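Local atomic coordinates of putative GAF sensor protein (Burkholderia vietnamiensis, PDB entry 5HL6), a protein that probably reduces free L-methionine-(R)-S-oxide to methionine and is built on a GAF domain. Residues Ala43-Phe48 with Arg163-His168; Tyr65-Thr70 with Ile86-Gly91; Leu72-Phe77 with Ala82-Ala87. One frame throughout, in Å; residues are numbered along the deposited sequence.

Interaction 1 of 3, residues Ala43-Phe48 with Arg163-His168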
loop_
_atom_site.group_PDB
_atom_site.type_symbol
_atom_site.label_atom_id
_atom_site.label_comp_id
_atom_site.label_asym_id
_atom_site.label_seq_id
_atom_site.Cartn_x
_atom_site.Cartn_y
_atom_site.Cartn_z
ATOM N N ALA B 43 3.713 2.784 -7.825
ATOM C CA ALA B 43 3.676 1.325 -7.891
ATOM C C ALA B 43 4.872 0.720 -7.166
ATOM O O ALA B 43 4.732 -0.245 -6.402
ATOM C CB ALA B 43 3.661 0.858 -9.358
ATOM N N ASN B 44 6.068 1.259 -7.410
ATOM C CA ASN B 44 7.250 0.727 -6.738
ATOM C C ASN B 44 7.176 0.942 -5.229
ATOM O O ASN B 44 7.540 0.050 -4.456
ATOM C CB ASN B 44 8.522 1.349 -7.325
ATOM C CG ASN B 44 8.815 0.823 -8.710
ATOM O OD1 ASN B 44 8.555 -0.349 -9.001
ATOM N ND2 ASN B 44 9.331 1.678 -9.577
ATOM N N ALA B 45 6.694 2.109 -4.792
ATOM C CA ALA B 45 6.526 2.350 -3.360
ATOM C C ALA B 45 5.529 1.370 -2.744
ATOM O O ALA B 45 5.783 0.808 -1.675
ATOM C CB ALA B 45 6.084 3.793 -3.115
ATOM N N ALA B 46 4.394 1.135 -3.414
ATOM C CA ALA B 46 3.416 0.186 -2.891
ATOM C C ALA B 46 3.993 -1.228 -2.834
ATOM O O ALA B 46 3.843 -1.935 -1.825
ATOM C CB ALA B 46 2.140 0.240 -3.728
ATOM N N ASN B 47 4.676 -1.652 -3.901
ATOM C CA ASN B 47 5.231 -3.003 -3.938
ATOM C C ASN B 47 6.368 -3.168 -2.940
ATOM O O ASN B 47 6.494 -4.221 -2.303
ATOM C CB ASN B 47 5.705 -3.341 -5.365
ATOM C CG ASN B 47 4.561 -3.827 -6.232
ATOM O OD1 ASN B 47 3.586 -4.366 -5.714
ATOM N ND2 ASN B 47 4.670 -3.643 -7.550
ATOM N N PHE B 48 7.203 -2.138 -2.796
ATOM C CA PHE B 48 8.305 -2.185 -1.837
ATOM C C PHE B 48 7.768 -2.320 -0.412
ATOM O O PHE B 48 8.238 -3.159 0.364
ATOM C CB PHE B 48 9.162 -0.926 -2.001
ATOM C CG PHE B 48 10.341 -0.827 -1.046
ATOM C CD1 PHE B 48 11.609 -1.241 -1.442
ATOM C CD2 PHE B 48 10.182 -0.275 0.217
ATOM C CE1 PHE B 48 12.709 -1.123 -0.592
ATOM C CE2 PHE B 48 11.270 -0.147 1.089
ATOM C CZ PHE B 48 12.533 -0.572 0.690
ATOM N N ARG B 163 18.273 2.483 0.330
ATOM C CA ARG B 163 19.150 2.857 -0.779
ATOM C C ARG B 163 18.692 2.208 -2.080
ATOM O O ARG B 163 18.783 2.819 -3.152
ATOM C CB ARG B 163 20.602 2.479 -0.482
ATOM C CG ARG B 163 21.253 3.386 0.538
ATOM C CD ARG B 163 22.778 3.258 0.531
ATOM N NE ARG B 163 23.238 2.011 1.136
ATOM C CZ ARG B 163 23.330 1.803 2.448
ATOM N NH1 ARG B 163 22.975 2.758 3.302
ATOM N NH2 ARG B 163 23.764 0.636 2.907
ATOM N N VAL B 164 18.198 0.970 -2.011
ATOM C CA VAL B 164 17.696 0.322 -3.221
ATOM C C VAL B 164 16.498 1.085 -3.767
ATOM O O VAL B 164 16.417 1.369 -4.968
ATOM C CB VAL B 164 17.349 -1.152 -2.946
ATOM C CG1 VAL B 164 16.562 -1.733 -4.110
ATOM C CG2 VAL B 164 18.624 -1.946 -2.716
ATOM N N PHE B 165 15.549 1.435 -2.890
ATOM C CA PHE B 165 14.358 2.145 -3.350
ATOM C C PHE B 165 14.724 3.498 -3.935
ATOM O O PHE B 165 14.267 3.869 -5.020
ATOM C CB PHE B 165 13.345 2.331 -2.210
ATOM C CG PHE B 165 12.158 3.164 -2.619
ATOM C CD1 PHE B 165 11.123 2.595 -3.339
ATOM C CD2 PHE B 165 12.108 4.521 -2.331
ATOM C CE1 PHE B 165 10.044 3.359 -3.756
ATOM C CE2 PHE B 165 11.033 5.285 -2.738
ATOM C CZ PHE B 165 10.001 4.702 -3.450
ATOM N N VAL B 166 15.558 4.259 -3.228
ATOM C CA VAL B 166 15.910 5.583 -3.725
ATOM C C VAL B 166 16.677 5.473 -5.039
ATOM O O VAL B 166 16.424 6.227 -5.986
ATOM C CB VAL B 166 16.707 6.355 -2.654
ATOM C CG1 VAL B 166 17.243 7.665 -3.218
ATOM C CG2 VAL B 166 15.823 6.617 -1.445
ATOM N N GLU B 167 17.601 4.513 -5.134
ATOM C CA GLU B 167 18.431 4.411 -6.334
ATOM C C GLU B 167 17.659 3.833 -7.519
ATOM O O GLU B 167 17.738 4.357 -8.637
ATOM C CB GLU B 167 19.677 3.570 -6.048
ATOM N N HIS B 168 16.929 2.741 -7.311
ATOM C CA HIS B 168 16.356 1.999 -8.434
ATOM C C HIS B 168 14.885 2.307 -8.679
ATOM O O HIS B 168 14.297 1.758 -9.621
ATOM C CB HIS B 168 16.558 0.493 -8.225
ATOM C CG HIS B 168 17.998 0.072 -8.244
ATOM N ND1 HIS B 168 18.641 -0.333 -9.395
ATOM C CD2 HIS B 168 18.923 0.008 -7.256
ATOM C CE1 HIS B 168 19.895 -0.638 -9.112
ATOM N NE2 HIS B 168 20.093 -0.437 -7.822
#

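Interaction 2 of 3, residues Tyr65-Thr70 with Ile86-Gly91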
loop_
_atom_site.group_PDB
_atom_site.type_symbol
_atom_site.label_atom_id
_atom_site.label_comp_id
_atom_site.label_asym_id
_atom_site.label_seq_id
_atom_site.Cartn_x
_atom_site.Cartn_y
_atom_site.Cartn_z
ATOM N N TYR B 65 6.271 7.997 4.239
ATOM C CA TYR B 65 5.708 9.343 4.242
ATOM C C TYR B 65 6.536 10.159 3.265
ATOM O O TYR B 65 7.773 10.081 3.279
ATOM C CB TYR B 65 5.717 10.013 5.634
ATOM C CG TYR B 65 4.805 9.369 6.649
ATOM C CD1 TYR B 65 3.571 9.925 6.960
ATOM C CD2 TYR B 65 5.186 8.210 7.315
ATOM C CE1 TYR B 65 2.736 9.333 7.893
ATOM C CE2 TYR B 65 4.368 7.613 8.239
ATOM C CZ TYR B 65 3.139 8.166 8.527
ATOM O OH TYR B 65 2.321 7.554 9.454
ATOM N N PHE B 66 5.869 10.910 2.399
ATOM C CA PHE B 66 6.557 11.704 1.391
ATOM C C PHE B 66 6.460 13.182 1.741
ATOM O O PHE B 66 5.383 13.680 2.092
ATOM C CB PHE B 66 5.988 11.420 -0.005
ATOM C CG PHE B 66 6.366 10.062 -0.528
ATOM C CD1 PHE B 66 7.701 9.745 -0.747
ATOM C CD2 PHE B 66 5.403 9.102 -0.785
ATOM C CE1 PHE B 66 8.077 8.494 -1.210
ATOM C CE2 PHE B 66 5.770 7.840 -1.262
ATOM C CZ PHE B 66 7.110 7.544 -1.474
ATOM N N PHE B 67 7.594 13.870 1.654
ATOM C CA PHE B 67 7.659 15.304 1.885
ATOM C C PHE B 67 6.992 16.046 0.733
ATOM O O PHE B 67 7.365 15.860 -0.432
ATOM C CB PHE B 67 9.118 15.721 2.028
ATOM C CG PHE B 67 9.304 17.127 2.490
ATOM C CD1 PHE B 67 8.783 17.545 3.709
ATOM C CD2 PHE B 67 10.026 18.027 1.728
ATOM C CE1 PHE B 67 8.967 18.854 4.148
ATOM C CE2 PHE B 67 10.218 19.332 2.164
ATOM C CZ PHE B 67 9.682 19.745 3.374
ATOM N N ASP B 68 6.002 16.888 1.046
ATOM C CA ASP B 68 5.288 17.631 0.016
ATOM C C ASP B 68 5.830 19.045 -0.164
ATOM O O ASP B 68 5.162 19.892 -0.760
ATOM C CB ASP B 68 3.785 17.654 0.313
ATOM C CG ASP B 68 3.402 18.596 1.455
ATOM O OD1 ASP B 68 4.289 19.108 2.177
ATOM O OD2 ASP B 68 2.185 18.816 1.632
ATOM N N GLY B 69 7.038 19.305 0.315
ATOM C CA GLY B 69 7.595 20.632 0.301
ATOM C C GLY B 69 7.370 21.410 1.575
ATOM O O GLY B 69 8.092 22.379 1.831
ATOM N N THR B 70 6.392 21.008 2.382
ATOM C CA THR B 70 6.118 21.647 3.662
ATOM C C THR B 70 6.155 20.658 4.814
ATOM O O THR B 70 6.771 20.938 5.850
ATOM C CB THR B 70 4.750 22.346 3.608
ATOM O OG1 THR B 70 4.790 23.394 2.633
ATOM C CG2 THR B 70 4.377 22.920 4.967
ATOM N N ILE B 86 2.350 14.792 8.952
ATOM C CA ILE B 86 3.286 14.955 10.062
ATOM C C ILE B 86 4.172 16.165 9.778
ATOM O O ILE B 86 4.856 16.212 8.747
ATOM C CB ILE B 86 4.143 13.698 10.284
ATOM C CG1 ILE B 86 3.257 12.492 10.589
ATOM C CG2 ILE B 86 5.120 13.904 11.429
ATOM C CD1 ILE B 86 4.006 11.191 10.602
ATOM N N ALA B 87 4.167 17.134 10.696
ATOM C CA ALA B 87 5.018 18.304 10.564
ATOM C C ALA B 87 6.475 17.931 10.811
ATOM O O ALA B 87 6.781 17.011 11.575
ATOM C CB ALA B 87 4.592 19.396 11.547
ATOM N N LEU B 88 7.376 18.652 10.146
ATOM C CA LEU B 88 8.798 18.525 10.438
ATOM C C LEU B 88 9.040 18.698 11.932
ATOM O O LEU B 88 8.492 19.609 12.560
ATOM C CB LEU B 88 9.594 19.562 9.643
ATOM C CG LEU B 88 9.779 19.277 8.139
ATOM C CD1 LEU B 88 10.580 20.375 7.468
ATOM C CD2 LEU B 88 10.421 17.909 7.882
ATOM N N GLY B 89 9.843 17.800 12.502
ATOM C CA GLY B 89 10.175 17.855 13.909
ATOM C C GLY B 89 9.185 17.201 14.850
ATOM O O GLY B 89 9.482 17.085 16.044
ATOM N N LYS B 90 8.022 16.760 14.373
ATOM C CA LYS B 90 6.988 16.242 15.263
ATOM C C LYS B 90 7.044 14.719 15.260
ATOM O O LYS B 90 6.928 14.092 14.199
ATOM C CB LYS B 90 5.603 16.739 14.848
ATOM N N GLY B 91 7.243 14.130 16.441
ATOM C CA GLY B 91 7.261 12.681 16.567
ATOM C C GLY B 91 8.503 12.049 15.956
ATOM O O GLY B 91 9.409 12.718 15.467
HETATM O O HOH W 1 6.609 20.854 8.690
#

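Interaction 3 of 3, residues Leu72-Phe77 with Ala82-Ala87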
loop_
_atom_site.group_PDB
_atom_site.type_symbol
_atom_site.label_atom_id
_atom_site.label_comp_id
_atom_site.label_asym_id
_atom_site.label_seq_id
_atom_site.Cartn_x
_atom_site.Cartn_y
_atom_site.Cartn_z
ATOM N N LEU B 72 5.395 16.105 5.948
ATOM C CA LEU B 72 5.226 14.721 5.508
ATOM C C LEU B 72 3.751 14.378 5.290
ATOM O O LEU B 72 2.874 14.810 6.050
ATOM C CB LEU B 72 5.829 13.766 6.540
ATOM C CG LEU B 72 7.333 13.902 6.785
ATOM C CD1 LEU B 72 7.762 13.022 7.943
ATOM C CD2 LEU B 72 8.051 13.473 5.524
ATOM N N VAL B 73 3.491 13.587 4.244
ATOM C CA VAL B 73 2.154 13.124 3.873
ATOM C C VAL B 73 2.255 11.631 3.594
ATOM O O VAL B 73 3.154 11.199 2.865
ATOM C CB VAL B 73 1.607 13.859 2.630
ATOM C CG1 VAL B 73 0.153 13.435 2.363
ATOM C CG2 VAL B 73 1.722 15.387 2.778
ATOM N N VAL B 74 1.358 10.835 4.190
ATOM C CA VAL B 74 1.525 9.387 4.119
ATOM C C VAL B 74 1.399 8.926 2.671
ATOM O O VAL B 74 0.571 9.437 1.905
ATOM C CB VAL B 74 0.512 8.668 5.026
ATOM C CG1 VAL B 74 -0.917 8.736 4.448
ATOM C CG2 VAL B 74 0.932 7.219 5.243
ATOM N N GLY B 75 2.253 7.974 2.286
ATOM C CA GLY B 75 2.202 7.339 0.979
ATOM C C GLY B 75 1.727 5.907 1.125
ATOM O O GLY B 75 1.017 5.586 2.080
ATOM N N PRO B 76 2.092 5.013 0.194
ATOM C CA PRO B 76 1.702 3.604 0.348
ATOM C C PRO B 76 2.262 3.019 1.637
ATOM O O PRO B 76 3.377 3.347 2.050
ATOM C CB PRO B 76 2.314 2.918 -0.884
ATOM C CG PRO B 76 2.541 4.015 -1.882
ATOM C CD PRO B 76 2.886 5.233 -1.033
ATOM N N PHE B 77 1.485 2.130 2.263
ATOM C CA PHE B 77 1.937 1.457 3.479
ATOM C C PHE B 77 1.136 0.178 3.700
ATOM O O PHE B 77 0.022 0.030 3.194
ATOM C CB PHE B 77 1.812 2.378 4.699
ATOM C CG PHE B 77 0.381 2.702 5.078
ATOM C CD1 PHE B 77 -0.342 1.859 5.916
ATOM C CD2 PHE B 77 -0.238 3.846 4.596
ATOM C CE1 PHE B 77 -1.662 2.152 6.274
ATOM C CE2 PHE B 77 -1.558 4.137 4.936
ATOM C CZ PHE B 77 -2.268 3.286 5.780
ATOM N N ALA B 82 -2.664 5.168 10.042
ATOM C CA ALA B 82 -1.791 5.778 11.041
ATOM C C ALA B 82 -1.885 7.299 10.969
ATOM O O ALA B 82 -2.982 7.850 10.872
ATOM C CB ALA B 82 -0.343 5.315 10.851
ATOM N N CYS B 83 -0.755 7.993 11.016
ATOM C CA CYS B 83 -0.784 9.420 10.740
ATOM C C CYS B 83 -0.997 9.666 9.251
ATOM O O CYS B 83 -0.586 8.872 8.408
ATOM C CB CYS B 83 0.517 10.087 11.176
ATOM S SG CYS B 83 0.770 10.138 12.954
ATOM N N VAL B 84 -1.642 10.782 8.934
ATOM C CA VAL B 84 -1.809 11.222 7.552
ATOM C C VAL B 84 -0.822 12.327 7.207
ATOM O O VAL B 84 -0.108 12.243 6.206
ATOM C CB VAL B 84 -3.266 11.666 7.301
ATOM C CG1 VAL B 84 -3.487 11.958 5.828
ATOM C CG2 VAL B 84 -4.236 10.594 7.787
ATOM N N ARG B 85 -0.752 13.362 8.040
ATOM C CA ARG B 85 0.208 14.445 7.877
ATOM C C ARG B 85 1.045 14.594 9.138
ATOM O O ARG B 85 0.519 14.537 10.256
ATOM C CB ARG B 85 -0.496 15.764 7.551
ATOM C CG ARG B 85 -1.002 15.781 6.127
ATOM C CD ARG B 85 -1.790 17.019 5.746
ATOM N NE ARG B 85 -2.112 16.890 4.331
ATOM C CZ ARG B 85 -1.331 17.344 3.356
ATOM N NH1 ARG B 85 -0.222 18.005 3.663
ATOM N NH2 ARG B 85 -1.666 17.150 2.080
ATOM N N ILE B 86 2.350 14.792 8.952
ATOM C CA ILE B 86 3.286 14.955 10.062
ATOM C C ILE B 86 4.172 16.165 9.778
ATOM O O ILE B 86 4.856 16.212 8.747
ATOM C CB ILE B 86 4.143 13.698 10.284
ATOM C CG1 ILE B 86 3.257 12.492 10.589
ATOM C CG2 ILE B 86 5.120 13.904 11.429
ATOM C CD1 ILE B 86 4.006 11.191 10.602
ATOM N N ALA B 87 4.167 17.134 10.696
ATOM C CA ALA B 87 5.018 18.304 10.564
ATOM C C ALA B 87 6.475 17.931 10.811
ATOM O O ALA B 87 6.781 17.011 11.575
ATOM C CB ALA B 87 4.592 19.396 11.547
#

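Interaction 1 of 3, residues Ala43-Phe48 with Arg163-His168
F165 meets F48 and A45 where helix 41-55 packs against helix 152-176, and the contact is made of aromatic and aliphatic surfaces with no hydrogen bond between the two segments. The aromatic pair is edge-to-face: F165 turns its edge toward the face of F48, the ring centroids lie 5.5 Å apart and the planes meet at 54°, well short of a right angle. The same face of F48 takes a CH-pi contact from F165, whose CB stands 4.1 Å from the F48 ring centroid and closest to the CE1 side of that ring. F165 therefore touches F48 twice, with its CB over the ring and with its own ring tilted against it. Its CG is anti to the backbone N (chi1 175°), which carries the phenyl group across to the other helix.

Both segments run antiparallel, at 163° with local axes 11.2 Å apart, a separation bridged by the two phenylalanines. These helices belong to the helical layer that covers one face of the antiparallel sheet of the GAF fold. From that sheet F64 adds its ring to F165, and W140 makes an edge-to-face pair with F48.

The aliphatic contacts lie at the far end of the F165 ring. Its CE1 comes within 3.7 Å of A45 CA, and A45 CB is 4.0 Å from F165 CZ; the small alanine lets the ring settle close to the helix backbone. The backbone of N44 reaches the edge of the same ring, its C atom 4.0 Å from F165 CE1. The polar end of N44 is bonded outside the two segments: ND2 donates to the backbone O of E38, while the side chain also packs on A169 and K172 of helix 152-176.

Interaction 2 of 3, residues Tyr65-Thr70 with Ile86-Gly91
The end of strand 61-67 and the turn that follows it meet the loop that leads from strand 85-86 into helix 91-99, at one edge of the GAF-domain sheet. Two apolar pairs and one water join them. Y65 presents a ring face to I86: CD1 of I86 lies 3.9 Å from the Y65 ring centroid, a CH-pi contact displaced toward the rim, with Y65 CE1 only 3.5 Å from that methyl. The isoleucine chain continues extended from CB (chi2 171°), so that CD1 is the atom that reaches the tyrosine, and the two side chains cross at about a right angle. F67 meets L88 in the second pair, with F67 CE1 4.0 Å from L88 CD1. Its ring also lies over the backbone of its own turn, with the N of G69 above one face.

Beyond F67, the water links the main chains, donating to T70 O at 2.8 Å and accepting from L88 N at 2.7 Å. Each side of this bridge has its own turn. D68 OD1 accepts from T70 N (2.8 Å), forming an Asx turn, while A87 to K90 make a type II beta turn closed by K90 N and A87 O. G69 and G89 both adopt positive phi, which suits glycine.

Strand 136-144 flanks the first segment through V139 and I137, which bond to the backbones of Y65 and F67. Helix 91-99 lies against both segments: C93 touches Y65 and I86, and A97 touches L88.

Interaction 3 of 3, residues Leu72-Phe77 with Ala82-Ala87
L72 and I86 form the hydrogen-bonded pair of a short antiparallel hairpin, with V73 and R85 as the adjoining non-hydrogen-bonded pair. L72 N donates to I86 O, and I86 N returns a bond to L72 O, each 2.9 Å long. V74 N adds a third bond to V84 O. Between these bonds R85 CA approaches L72 O at 3.3 Å in a CA-H...O contact, and V73 CA approaches V84 O in the same way.

Side chains alternate along the strands. L72 and I86 share one face, their CB atoms 4.1 Å apart, while V73 and R85 lie side by side on the other. There CG2 of V73 sits over one face of the guanidinium, 3.4 Å from R85 NH1 and offset toward the rim. R85 is extended from CG to NE, which brings its flat end level with the valine methyls. V74 CB lies 3.6 Å from C83 O, and V74 CG1 is 4.3 Å from V84 CG1.

Farther out, C83 is bonded to C117 by a disulfide, which ties the residues just before strand 85-86 to the loop that carries C117. C93 and A97 of helix 91-99 cover the face of I86 and L72, and A43 and N47 of the second subunit pack on V74 and V84.

The arginine is gripped around its polar rim: NH1 makes salt bridges to D68 and E71, and NE to E38 of the second subunit. These three carboxylates would balance the guanidinium charge and probably hold its orientation, and the guanidinium thereby couples this hairpin both to the preceding turn and to the dimer partner.

Interactions 2 and 3 are close neighbours, their centres about 8 Å apart, and share I86 and A87. Strands 61-67 and 72-77 join them directly through F66 N and V73 O, 2.8 Å apart in a probable hydrogen bond. Interaction 1 lies farther off, its centre about 19 Å from that of interaction 2 and 17 Å from that of interaction 3, in the helical layer. It still touches both: A45 CB is 4.2 Å from F66 CZ, and A46 CA is 3.6 Å from P76 CB. Interactions 1 and 3 both also reach the second subunit. A bound 1,2-ethanediol, probably from the crystallisation liquor, lies about 3 Å from the side chain of F67 in interaction 2.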